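Local coordinates for protein yjcS (Bacillus subtilis, PDB 1Q8B) that is of unknown function but belongs to the antibiotic biosynthesis monooxygenase family and may therefore be an oxidoreductase, at the interface of chains A and B. Residues are numbered along the deposited sequence; one frame, centred on the assembly and turned at random. Chains: chain A/B, Protein yjcS.

The interface of chains A and B. Residues chain A 77, 80-82; chain B 94-98.
The side-chain amine NZ of A:Lys81 is gripped by three bonds: one to the backbone O of B:Val95 at 2.9 Å, along a lone pair of the carbonyl and within its plane, and one to each of two waters. One water passes the link on to the backbone O of B:Glu96, the other to carboxylate OE2 of B:Glu94, so the lysine, bent at chi2 (-63°) and extended beyond, meets that acid through water. NZ of A:Lys81 stays 4.2 Å from OE2 of B:Glu94, where opposite charges, if both are ionised, probably still attract. These two side chains run nearly perpendicular, the lysine CD passing the carboxylate. The backbone N of A:Lys82 donates to OE1 of B:Glu94 at 3.0 Å from above the carboxylate plane; this N-H opens helix 82-88, so the acid caps its N-terminus.

With chi1 of A:Thr80 at 71°, its hydroxyl sits between its own N and carbonyl carbon. OG1 of A:Thr80 donates to the backbone O of A:Ile77 at 2.7 Å. It also accepts the N-H of B:Val95, so chain A takes both backbone polar groups of that valine. CG1 of B:Val95 meets CG1 of A:Ile77 at 3.7 Å, the side chains crossing squarely, while CG2 lies against CG2 of A:Thr80. The isoleucine tip, CD1, reaches the backbone at B:Trp97 and B:Leu98. This patch docks helix 72-78, the linker and the start of helix 82-88 onto strands 93-95 and 97-103, helping hold the deposited, possibly biological, dimer together.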
loop_
_atom_site.group_PDB
_atom_site.type_symbol
_atom_site.label_atom_id
_atom_site.label_comp_id
_atom_site.label_asym_id
_atom_site.label_seq_id
_atom_site.Cartn_x
_atom_site.Cartn_y
_atom_site.Cartn_z
ATOM N N ILE A 77 0.287 -0.585 3.960
ATOM C CA ILE A 77 1.533 0.095 3.589
ATOM C C ILE A 77 2.263 -0.756 2.549
ATOM O O ILE A 77 2.828 -0.235 1.585
ATOM C CB ILE A 77 2.444 0.309 4.822
ATOM C CG1 ILE A 77 1.904 1.464 5.667
ATOM C CG2 ILE A 77 3.866 0.606 4.384
ATOM C CD1 ILE A 77 2.609 1.650 6.982
ATOM N N THR A 80 1.468 -0.149 -1.002
ATOM C CA THR A 80 1.794 1.165 -1.547
ATOM C C THR A 80 3.245 1.142 -2.026
ATOM O O THR A 80 3.667 2.000 -2.799
ATOM C CB THR A 80 1.645 2.288 -0.504
ATOM O OG1 THR A 80 2.693 2.183 0.467
ATOM C CG2 THR A 80 0.297 2.203 0.188
ATOM N N LYS A 81 4.005 0.152 -1.565
ATOM C CA LYS A 81 5.408 0.013 -1.946
ATOM C C LYS A 81 5.515 -0.246 -3.440
ATOM O O LYS A 81 4.690 -0.957 -4.012
ATOM C CB LYS A 81 6.049 -1.156 -1.201
ATOM C CG LYS A 81 5.925 -1.096 0.307
ATOM C CD LYS A 81 6.642 0.102 0.874
ATOM C CE LYS A 81 6.679 0.020 2.382
ATOM N NZ LYS A 81 7.343 1.215 2.978
ATOM N N LYS A 82 6.537 0.322 -4.071
ATOM C CA LYS A 82 6.729 0.141 -5.501
ATOM C C LYS A 82 7.054 -1.305 -5.871
ATOM O O LYS A 82 6.636 -1.776 -6.925
ATOM C CB LYS A 82 7.847 1.049 -6.016
ATOM C CG LYS A 82 8.133 0.835 -7.494
ATOM C CD LYS A 82 9.378 1.564 -7.974
ATOM C CE LYS A 82 9.585 1.314 -9.464
ATOM N NZ LYS A 82 8.374 1.756 -10.230
ATOM N N GLU B 94 5.445 6.374 -1.851
ATOM C CA GLU B 94 5.010 5.119 -1.254
ATOM C C GLU B 94 4.949 5.484 0.227
ATOM O O GLU B 94 5.683 6.370 0.675
ATOM C CB GLU B 94 5.996 3.964 -1.520
ATOM C CG GLU B 94 7.410 4.140 -1.029
ATOM C CD GLU B 94 8.275 2.932 -1.350
ATOM O OE1 GLU B 94 8.057 2.300 -2.406
ATOM O OE2 GLU B 94 9.185 2.616 -0.560
ATOM N N VAL B 95 4.051 4.852 0.975
ATOM C CA VAL B 95 3.921 5.146 2.400
ATOM C C VAL B 95 5.032 4.466 3.191
ATOM O O VAL B 95 5.246 3.263 3.063
ATOM C CB VAL B 95 2.552 4.672 2.946
ATOM C CG1 VAL B 95 2.462 4.931 4.441
ATOM C CG2 VAL B 95 1.435 5.390 2.223
ATOM N N GLU B 96 5.746 5.246 3.997
ATOM C CA GLU B 96 6.828 4.715 4.814
ATOM C C GLU B 96 6.231 4.239 6.137
ATOM O O GLU B 96 6.533 3.143 6.607
ATOM C CB GLU B 96 7.891 5.787 5.062
ATOM C CG GLU B 96 9.192 5.222 5.593
ATOM C CD GLU B 96 10.284 6.263 5.689
ATOM O OE1 GLU B 96 10.233 7.108 6.612
ATOM O OE2 GLU B 96 11.194 6.240 4.832
ATOM N N TRP B 97 5.391 5.070 6.744
ATOM C CA TRP B 97 4.719 4.681 7.975
ATOM C C TRP B 97 3.380 5.398 8.078
ATOM O O TRP B 97 3.184 6.461 7.490
ATOM C CB TRP B 97 5.587 4.943 9.220
ATOM C CG TRP B 97 5.998 6.360 9.458
ATOM C CD1 TRP B 97 7.199 6.932 9.139
ATOM C CD2 TRP B 97 5.226 7.378 10.104
ATOM N NE1 TRP B 97 7.223 8.247 9.555
ATOM C CE2 TRP B 97 6.023 8.544 10.149
ATOM C CE3 TRP B 97 3.935 7.417 10.652
ATOM C CZ2 TRP B 97 5.572 9.741 10.718
ATOM C CZ3 TRP B 97 3.485 8.602 11.218
ATOM C CH2 TRP B 97 4.304 9.752 11.247
ATOM N N LEU B 98 2.453 4.795 8.814
ATOM C CA LEU B 98 1.130 5.363 8.964
ATOM C C LEU B 98 0.462 4.936 10.265
ATOM O O LEU B 98 0.549 3.783 10.673
ATOM C CB LEU B 98 0.267 4.952 7.763
ATOM C CG LEU B 98 -1.200 5.385 7.717
ATOM C CD1 LEU B 98 -1.703 5.297 6.287
ATOM C CD2 LEU B 98 -2.043 4.511 8.647
HETATM O O HOH W 1 7.429 0.852 5.711
HETATM O O HOH W 2 9.064 3.002 1.989
#